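Local coordinates for protein TarM (Staphylococcus aureus subsp. aureus 21178, PDB 4X7R) that is a glycosyltransferase of the GT-B fold, with two Rossmann-like domains around a cleft that here holds uridine-5'-diphosphate, at residues A242-H252 with I276-Q286; D334-V344 with M367-V377. The protein carries 1 engineered substitution. All blocks are in the same frame, centred on the assembly; numbering follows the deposited sequence.

Interaction 1 (A242-H252 with I276-Q286). With 3YW ((2S)-2,3-dihydroxypropyl 2-acetamido-2-deoxy-alpha-D-glucopyranoside), chain F.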
# COMPACT_ATOMS: atom_id res chain seq x y z
N ALA A 242 26.94 2.39 -1.92
CA ALA A 242 25.60 2.69 -1.41
C ALA A 242 25.13 1.57 -0.50
O ALA A 242 25.45 0.41 -0.74
CB ALA A 242 24.64 2.89 -2.55
N GLN A 243 24.45 1.93 0.61
CA GLN A 243 23.94 0.98 1.58
C GLN A 243 22.61 0.39 1.14
O GLN A 243 21.80 1.05 0.46
CB GLN A 243 23.81 1.64 2.96
CG GLN A 243 25.11 2.29 3.43
CD GLN A 243 25.02 2.87 4.80
OE1 GLN A 243 24.36 2.32 5.67
NE2 GLN A 243 25.71 3.97 5.02
N LYS A 244 22.39 -0.88 1.53
CA LYS A 244 21.16 -1.60 1.19
C LYS A 244 20.53 -2.24 2.41
O LYS A 244 21.18 -3.03 3.11
CB LYS A 244 21.39 -2.66 0.09
CG LYS A 244 21.91 -2.10 -1.24
CD LYS A 244 22.14 -3.20 -2.28
CE LYS A 244 22.60 -2.67 -3.64
NZ LYS A 244 22.65 -3.77 -4.65
N TYR A 245 19.26 -1.91 2.66
CA TYR A 245 18.49 -2.45 3.79
C TYR A 245 17.17 -2.93 3.29
O TYR A 245 16.60 -2.34 2.38
CB TYR A 245 18.22 -1.38 4.89
CG TYR A 245 19.48 -0.85 5.52
CD1 TYR A 245 20.10 -1.53 6.57
CD2 TYR A 245 20.11 0.29 5.02
CE1 TYR A 245 21.30 -1.07 7.11
CE2 TYR A 245 21.30 0.77 5.58
CZ TYR A 245 21.90 0.07 6.61
OH TYR A 245 23.09 0.49 7.12
N GLY A 246 16.69 -3.99 3.92
CA GLY A 246 15.37 -4.55 3.62
C GLY A 246 14.57 -4.43 4.90
O GLY A 246 15.10 -4.75 5.96
N VAL A 247 13.32 -3.89 4.83
CA VAL A 247 12.45 -3.84 6.01
C VAL A 247 11.35 -4.87 5.79
O VAL A 247 10.61 -4.77 4.81
CB VAL A 247 11.86 -2.43 6.35
CG1 VAL A 247 10.84 -2.52 7.50
CG2 VAL A 247 12.95 -1.41 6.69
N ILE A 248 11.24 -5.86 6.69
CA ILE A 248 10.18 -6.87 6.67
C ILE A 248 9.01 -6.33 7.52
O ILE A 248 9.19 -5.99 8.69
CB ILE A 248 10.71 -8.28 7.03
CG1 ILE A 248 11.53 -8.80 5.79
CG2 ILE A 248 9.55 -9.23 7.38
CD1 ILE A 248 12.30 -9.99 5.93
N HIS A 249 7.87 -6.11 6.89
CA HIS A 249 6.73 -5.48 7.55
C HIS A 249 5.72 -6.50 8.10
O HIS A 249 4.80 -6.12 8.82
CB HIS A 249 6.02 -4.52 6.57
CG HIS A 249 6.79 -3.28 6.30
ND1 HIS A 249 6.63 -2.15 7.08
CD2 HIS A 249 7.72 -3.03 5.35
CE1 HIS A 249 7.45 -1.25 6.57
NE2 HIS A 249 8.13 -1.73 5.53
N VAL A 250 5.89 -7.76 7.77
CA VAL A 250 4.89 -8.79 8.10
C VAL A 250 5.49 -9.99 8.84
O VAL A 250 6.70 -10.19 8.86
CB VAL A 250 4.19 -9.28 6.78
CG1 VAL A 250 3.51 -8.13 6.02
CG2 VAL A 250 5.18 -9.98 5.85
N ASN A 251 4.61 -10.85 9.35
CA ASN A 251 5.03 -12.13 9.88
C ASN A 251 5.52 -12.91 8.62
O ASN A 251 4.81 -12.98 7.61
CB ASN A 251 3.83 -12.84 10.56
CG ASN A 251 4.20 -14.14 11.23
OD1 ASN A 251 5.06 -14.88 10.76
ND2 ASN A 251 3.54 -14.46 12.35
N HIS A 252 6.78 -13.39 8.66
CA HIS A 252 7.45 -14.06 7.54
C HIS A 252 6.89 -15.47 7.25
O HIS A 252 7.24 -16.07 6.24
CB HIS A 252 8.96 -14.08 7.76
CG HIS A 252 9.35 -14.85 8.99
ND1 HIS A 252 8.94 -14.44 10.26
CD2 HIS A 252 10.07 -15.99 9.11
CE1 HIS A 252 9.42 -15.35 11.10
NE2 HIS A 252 10.11 -16.30 10.45
N ILE A 276 23.78 -7.85 2.35
CA ILE A 276 23.41 -6.42 2.33
C ILE A 276 23.76 -5.79 3.69
O ILE A 276 24.36 -6.47 4.54
CB ILE A 276 21.94 -6.16 1.87
CG1 ILE A 276 20.89 -6.85 2.79
CG2 ILE A 276 21.74 -6.55 0.38
CD1 ILE A 276 19.47 -6.37 2.64
N ASN A 277 23.40 -4.52 3.92
CA ASN A 277 23.75 -3.92 5.20
C ASN A 277 22.87 -4.41 6.36
O ASN A 277 23.32 -4.40 7.50
CB ASN A 277 23.84 -2.40 5.11
CG ASN A 277 24.83 -1.93 4.09
OD1 ASN A 277 24.59 -2.03 2.89
ND2 ASN A 277 25.95 -1.41 4.56
N GLY A 278 21.68 -4.91 6.05
CA GLY A 278 20.81 -5.41 7.09
C GLY A 278 19.37 -5.62 6.70
O GLY A 278 18.84 -4.97 5.80
N VAL A 279 18.73 -6.56 7.40
CA VAL A 279 17.31 -6.85 7.24
C VAL A 279 16.66 -6.47 8.56
O VAL A 279 17.07 -6.94 9.63
CB VAL A 279 17.07 -8.30 6.78
CG1 VAL A 279 15.59 -8.69 6.91
CG2 VAL A 279 17.54 -8.48 5.32
N ILE A 280 15.71 -5.54 8.49
CA ILE A 280 15.02 -4.99 9.65
C ILE A 280 13.68 -5.66 9.86
O ILE A 280 12.92 -5.84 8.91
CB ILE A 280 14.91 -3.43 9.59
CG1 ILE A 280 16.25 -2.72 9.91
CG2 ILE A 280 13.81 -2.88 10.56
CD1 ILE A 280 17.33 -2.76 8.89
N VAL A 281 13.40 -6.05 11.12
CA VAL A 281 12.12 -6.59 11.54
C VAL A 281 11.60 -5.65 12.61
O VAL A 281 12.39 -4.93 13.21
CB VAL A 281 12.09 -8.08 11.93
CG1 VAL A 281 12.41 -8.95 10.72
CG2 VAL A 281 13.02 -8.38 13.11
N LEU A 282 10.30 -5.65 12.85
CA LEU A 282 9.71 -4.67 13.75
C LEU A 282 9.72 -5.03 15.22
O LEU A 282 9.56 -4.12 16.05
CB LEU A 282 8.30 -4.28 13.28
CG LEU A 282 8.20 -3.76 11.82
CD1 LEU A 282 6.75 -3.85 11.33
CD2 LEU A 282 8.74 -2.33 11.71
N THR A 283 9.83 -6.33 15.56
CA THR A 283 9.81 -6.75 16.98
C THR A 283 10.99 -7.64 17.28
O THR A 283 11.58 -8.20 16.35
CB THR A 283 8.46 -7.46 17.35
OG1 THR A 283 8.41 -8.70 16.69
CG2 THR A 283 7.20 -6.64 16.98
N GLU A 284 11.38 -7.73 18.57
CA GLU A 284 12.49 -8.59 19.01
C GLU A 284 12.15 -10.06 18.79
O GLU A 284 13.03 -10.84 18.42
CB GLU A 284 12.85 -8.36 20.51
CG GLU A 284 13.31 -6.93 20.83
CD GLU A 284 14.63 -6.45 20.23
OE1 GLU A 284 15.39 -7.29 19.70
OE2 GLU A 284 14.88 -5.22 20.26
N ALA A 285 10.89 -10.44 19.03
CA ALA A 285 10.46 -11.85 18.89
C ALA A 285 10.62 -12.37 17.47
O ALA A 285 11.14 -13.46 17.29
CB ALA A 285 9.02 -12.04 19.39
N GLN A 286 10.29 -11.55 16.46
CA GLN A 286 10.49 -11.98 15.06
C GLN A 286 11.95 -12.17 14.75
O GLN A 286 12.29 -13.10 14.03
CB GLN A 286 9.83 -10.99 14.06
CG GLN A 286 9.82 -11.52 12.60
CD GLN A 286 8.96 -10.74 11.63
OE1 GLN A 286 8.60 -9.60 11.87
NE2 GLN A 286 8.64 -11.34 10.50
O3A 3YW F . 2.26 -6.75 2.72
C4A 3YW F . 2.12 -3.94 5.20
C5A 3YW F . 1.70 -5.19 4.46
O5 3YW F . 3.36 -3.10 7.88
C6A 3YW F . 2.73 -5.63 3.45
C5 3YW F . 2.94 -2.32 9.01
C6 3YW F . 3.91 -1.17 9.12
C4 3YW F . 2.88 -3.23 10.23
O6 3YW F . 5.24 -1.61 9.30
C3 3YW F . 1.77 -4.26 10.01
O4 3YW F . 2.57 -2.46 11.40
O3 3YW F . 1.67 -5.16 11.11
O7 3YW F . 1.51 -7.76 8.68
C7 3YW F . 0.58 -7.01 8.40
C8 3YW F . -0.81 -7.53 8.13
N2 3YW F . 0.73 -5.69 8.33
C2 3YW F . 1.96 -5.01 8.69
C1 3YW F . 2.50 -4.17 7.52
O1 3YW F . 1.58 -3.85 6.52
O2 3YW F . 0.46 -4.93 3.80
O HOH W 1 8.48 -7.14 11.06
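Gly246 and Ile280 meet on neighbouring parallel strands, 243-247 and 278-281, in the seven-stranded sheet of the N-terminal Rossmann-like domain; helix 264-271 makes the beta-alpha-beta crossover between them. Backbone hydrogen bonds form the ladder: Asn277 N to Lys244 O, Gly246 N to Gly278 O, Ile280 N to Gly246 O (2.7 Å) and Ile248 N to Ile280 O. A side chain adds a rung: with CG beside its own backbone N (chi1 -57°), Asn277 turns OD1 back to accept Lys244 N at 2.8 Å; the bond is nearly straight (170° at the hydrogen), although the donor sits above the carbonyl plane.

Apolar contacts differ on the two faces. Asn277 CB lies over one face of the Tyr245 ring, a CH-pi contact 3.9 Å from the centroid. Tyr245 OH donates to Gln243 OE1 in the ring plane, tying down the phenol end. Ile280 CD1 reaches Tyr245 CD1, and its CB meets Val247 CG2; Trp487 and Leu490 of helix 480-492 cover this face. On the other, Ile248 CD1 packs against Val279 CG1 at 3.7 Å, beside helix 264-271.

Polar side chains hold the loop beyond the strand. Gln286, in the first turn of helix 284-293, spends both N-H bonds of NE2 close to its amide plane, on Val250 O (2.8 Å) and His252 ND1 (3.1 Å); His252 NE2 meets Gln293 OE1. A water accepts from Leu282 N and also touches Ile248 O and Gln286 OE1.

At the ligand, His249 ND1 hydrogen-bonds O6 of the bound glycoside 3YW at 2.7 Å, in the ring plane, while NE2 bonds Asp226 OD1. Two engaged nitrogens, and Val247 CG1 over one face toward its rim, are consistent with a ring whose rotation is fixed against the sugar.

Interaction 2 (D334-V344 with M367-V377)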
# COMPACT_ATOMS: atom_id res chain seq x y z
N ASP A 334 -14.25 -11.50 9.87
CA ASP A 334 -15.29 -12.52 10.00
C ASP A 334 -15.37 -12.95 11.45
O ASP A 334 -16.48 -13.12 11.96
CB ASP A 334 -15.04 -13.73 9.06
CG ASP A 334 -13.72 -14.46 9.28
OD1 ASP A 334 -12.65 -13.85 9.07
OD2 ASP A 334 -13.76 -15.67 9.60
N LEU A 335 -14.21 -13.05 12.15
CA LEU A 335 -14.14 -13.38 13.58
C LEU A 335 -14.65 -12.21 14.42
O LEU A 335 -15.28 -12.44 15.45
CB LEU A 335 -12.74 -13.83 14.03
CG LEU A 335 -12.32 -15.26 13.64
CD1 LEU A 335 -10.89 -15.55 14.09
CD2 LEU A 335 -13.24 -16.31 14.26
N LEU A 336 -14.43 -10.98 13.95
CA LEU A 336 -14.92 -9.76 14.59
C LEU A 336 -16.46 -9.72 14.51
O LEU A 336 -17.10 -9.37 15.51
CB LEU A 336 -14.28 -8.50 13.97
CG LEU A 336 -14.83 -7.13 14.41
CD1 LEU A 336 -14.76 -6.96 15.93
CD2 LEU A 336 -14.14 -6.00 13.70
N ILE A 337 -17.05 -10.10 13.34
CA ILE A 337 -18.51 -10.18 13.17
C ILE A 337 -19.09 -11.25 14.11
O ILE A 337 -20.10 -11.00 14.76
CB ILE A 337 -18.96 -10.37 11.69
CG1 ILE A 337 -18.41 -9.28 10.75
CG2 ILE A 337 -20.49 -10.49 11.56
CD1 ILE A 337 -18.64 -7.82 11.15
N GLU A 338 -18.39 -12.41 14.23
CA GLU A 338 -18.78 -13.50 15.14
C GLU A 338 -18.71 -13.02 16.59
O GLU A 338 -19.57 -13.40 17.39
CB GLU A 338 -17.90 -14.74 14.94
CG GLU A 338 -18.29 -15.56 13.72
CD GLU A 338 -17.37 -16.72 13.37
OE1 GLU A 338 -16.98 -17.48 14.28
OE2 GLU A 338 -17.07 -16.88 12.17
N VAL A 339 -17.71 -12.17 16.92
CA VAL A 339 -17.56 -11.59 18.26
C VAL A 339 -18.68 -10.58 18.52
O VAL A 339 -19.29 -10.61 19.59
CB VAL A 339 -16.14 -10.99 18.50
CG1 VAL A 339 -16.08 -10.17 19.78
CG2 VAL A 339 -15.09 -12.10 18.54
N ALA A 340 -18.98 -9.72 17.51
CA ALA A 340 -20.04 -8.71 17.56
C ALA A 340 -21.39 -9.36 17.90
O ALA A 340 -22.07 -8.88 18.80
CB ALA A 340 -20.13 -7.97 16.24
N GLU A 341 -21.71 -10.50 17.24
CA GLU A 341 -22.91 -11.30 17.47
C GLU A 341 -23.06 -11.69 18.96
O GLU A 341 -24.15 -11.56 19.51
CB GLU A 341 -22.91 -12.56 16.57
CG GLU A 341 -24.20 -13.37 16.64
CD GLU A 341 -24.25 -14.60 15.76
OE1 GLU A 341 -23.27 -15.38 15.75
OE2 GLU A 341 -25.29 -14.81 15.09
N LEU A 342 -21.95 -12.14 19.60
CA LEU A 342 -21.92 -12.54 21.01
C LEU A 342 -22.10 -11.35 21.95
O LEU A 342 -22.86 -11.45 22.91
CB LEU A 342 -20.62 -13.29 21.34
CG LEU A 342 -20.38 -14.63 20.65
CD1 LEU A 342 -18.93 -15.07 20.81
CD2 LEU A 342 -21.30 -15.72 21.21
N VAL A 343 -21.41 -10.23 21.67
CA VAL A 343 -21.47 -9.00 22.46
C VAL A 343 -22.89 -8.40 22.40
O VAL A 343 -23.47 -8.10 23.44
CB VAL A 343 -20.37 -7.98 22.04
CG1 VAL A 343 -20.40 -6.73 22.91
CG2 VAL A 343 -18.98 -8.60 22.11
N VAL A 344 -23.45 -8.29 21.17
CA VAL A 344 -24.80 -7.75 20.90
C VAL A 344 -25.90 -8.61 21.54
O VAL A 344 -26.87 -8.05 22.04
CB VAL A 344 -25.02 -7.42 19.39
CG1 VAL A 344 -26.47 -7.03 19.09
CG2 VAL A 344 -24.07 -6.31 18.93
N MET A 367 -22.44 -10.98 5.69
CA MET A 367 -22.31 -11.64 6.99
C MET A 367 -23.07 -10.93 8.12
O MET A 367 -23.67 -11.61 8.97
CB MET A 367 -20.82 -11.79 7.34
CG MET A 367 -20.54 -12.87 8.32
SD MET A 367 -18.77 -13.04 8.56
CE MET A 367 -18.76 -14.19 9.94
N ILE A 368 -23.04 -9.58 8.14
CA ILE A 368 -23.74 -8.76 9.15
C ILE A 368 -25.26 -8.91 8.97
O ILE A 368 -25.98 -9.11 9.96
CB ILE A 368 -23.27 -7.28 9.06
CG1 ILE A 368 -21.79 -7.14 9.44
CG2 ILE A 368 -24.13 -6.35 9.92
CD1 ILE A 368 -21.07 -6.10 8.70
N GLU A 369 -25.73 -8.81 7.71
CA GLU A 369 -27.14 -8.93 7.29
C GLU A 369 -27.70 -10.30 7.67
O GLU A 369 -28.74 -10.37 8.33
CB GLU A 369 -27.27 -8.66 5.78
CG GLU A 369 -26.98 -7.22 5.38
CD GLU A 369 -26.49 -7.01 3.96
OE1 GLU A 369 -26.96 -7.73 3.04
OE2 GLU A 369 -25.67 -6.08 3.75
N ASP A 370 -26.98 -11.39 7.29
CA ASP A 370 -27.34 -12.79 7.59
C ASP A 370 -27.44 -13.06 9.09
O ASP A 370 -28.22 -13.91 9.49
CB ASP A 370 -26.33 -13.76 6.95
CG ASP A 370 -26.44 -13.92 5.44
OD1 ASP A 370 -26.96 -12.99 4.78
OD2 ASP A 370 -25.97 -14.95 4.91
N LYS A 371 -26.65 -12.33 9.90
CA LYS A 371 -26.64 -12.47 11.36
C LYS A 371 -27.55 -11.43 12.03
O LYS A 371 -27.71 -11.46 13.25
CB LYS A 371 -25.20 -12.39 11.89
CG LYS A 371 -24.39 -13.64 11.61
CD LYS A 371 -22.92 -13.48 11.98
CE LYS A 371 -22.18 -14.79 11.93
NZ LYS A 371 -22.56 -15.69 13.05
N ASN A 372 -28.16 -10.53 11.21
CA ASN A 372 -29.06 -9.45 11.61
C ASN A 372 -28.42 -8.50 12.63
O ASN A 372 -29.00 -8.20 13.68
CB ASN A 372 -30.47 -9.95 12.02
CG ASN A 372 -31.16 -10.85 11.01
OD1 ASN A 372 -31.39 -12.02 11.29
ND2 ASN A 372 -31.50 -10.34 9.82
N LEU A 373 -27.21 -8.03 12.30
CA LEU A 373 -26.44 -7.10 13.11
C LEU A 373 -26.37 -5.72 12.44
O LEU A 373 -25.61 -4.85 12.89
CB LEU A 373 -25.03 -7.66 13.39
CG LEU A 373 -24.93 -8.88 14.29
CD1 LEU A 373 -23.68 -9.67 14.01
CD2 LEU A 373 -24.99 -8.48 15.75
N GLU A 374 -27.19 -5.50 11.38
CA GLU A 374 -27.27 -4.25 10.61
C GLU A 374 -27.64 -3.00 11.44
O GLU A 374 -27.41 -1.88 10.99
CB GLU A 374 -28.11 -4.40 9.32
CG GLU A 374 -29.51 -4.96 9.53
CD GLU A 374 -30.36 -5.17 8.29
OE1 GLU A 374 -29.95 -4.72 7.19
OE2 GLU A 374 -31.45 -5.76 8.42
N ARG A 375 -28.18 -3.20 12.65
CA ARG A 375 -28.53 -2.15 13.60
C ARG A 375 -27.40 -1.90 14.63
O ARG A 375 -27.49 -0.96 15.42
CB ARG A 375 -29.83 -2.53 14.32
CG ARG A 375 -30.66 -1.35 14.82
CD ARG A 375 -31.54 -1.72 16.01
NE ARG A 375 -30.76 -1.96 17.23
CZ ARG A 375 -31.23 -2.53 18.33
NH1 ARG A 375 -32.50 -2.94 18.38
NH2 ARG A 375 -30.45 -2.71 19.38
N ASN A 376 -26.33 -2.73 14.60
CA ASN A 376 -25.22 -2.62 15.55
C ASN A 376 -23.82 -2.57 14.93
O ASN A 376 -22.89 -2.05 15.55
CB ASN A 376 -25.29 -3.76 16.57
CG ASN A 376 -26.51 -3.72 17.46
OD1 ASN A 376 -27.61 -4.12 17.06
ND2 ASN A 376 -26.34 -3.26 18.69
N VAL A 377 -23.65 -3.16 13.74
CA VAL A 377 -22.36 -3.22 13.05
C VAL A 377 -22.44 -2.37 11.76
O VAL A 377 -23.31 -2.61 10.93
CB VAL A 377 -21.91 -4.68 12.80
CG1 VAL A 377 -20.55 -4.72 12.11
CG2 VAL A 377 -21.88 -5.47 14.10
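Two helices that pack along the six-stranded sheet of the C-terminal Rossmann-like domain meet where Ile337 of helix 333-346 faces the last turn of helix 361-370 and the loop that leads into strand 377-381. Ile337 splits its branches. CD1 rests on Ile368 CG1, 3.6 Å away, and on Val377 CG1 beside it; CG2 lies against Met367 CG and the CD methylene of Lys371. Met367 runs antiparallel to the Ile337 side chain; its extended chain, with CG roughly trans to the backbone N (chi1 -157°), carries SD to Asp334 CB and CE to 3.2 Å from Asp334 O. The carboxylate of Asp334 is turned to Arg332, its salt-bridge partner.

Helix 361-370 ends in a Schellman motif: Asn372 takes positive phi and two backbone bonds, Leu373 N to Ile368 O and Asn372 N to Glu369 O, reach back into the final turn. This reversal brings Leu373 down onto the first helix, CD1 beside Glu341 CB (3.9 Å) and CD2 beside Val344 CB (3.8 Å). Leu373 O then accepts both Asn376 N and Val377 N, which keeps the following turn compact.

A salt bridge lies beside this apolar seam, between partly exposed Glu341 and Lys371. Lys371 bends at its last torsion (chi4 -72°) and crosses the extended Glu341 at about a right angle, placing NZ 2.8 Å from Glu341 OE1 and some 52° out of the carboxylate plane. Farther along, both methyls of Val344 lie against Asn376: CG2 is 3.7 Å from Asn376 CB, and CG1 meets the amide, whose buried ND2 is satisfied by Asn348 O and Val350 O. Next to the sheet, Ala340 CB touches Val377 CG2 at 3.7 Å, with Ile354 of the adjoining strand 351-355 against Val377 and Ile337.

Read from the N terminus, interaction 1 comes first: it closes the loop of residues 253-275, bringing strand 278-281 beside strand 243-247 once helix 264-271 has been traversed. The chain then adds strand 299-301 to that sheet and passes on to the second parallel sheet, beginning with strand 320-324. There interaction 2 closes residues 345-366, which include strand 351-355 and the start of helix 361-370. The two closures are in series, neither nested nor crossed, and do not touch. Interaction 1 ties two strands within one sheet and borders 3YW; interaction 2 ties helix 333-346 to the end of helix 361-370 and to the loop leading into edge strand 377-381 of the other sheet.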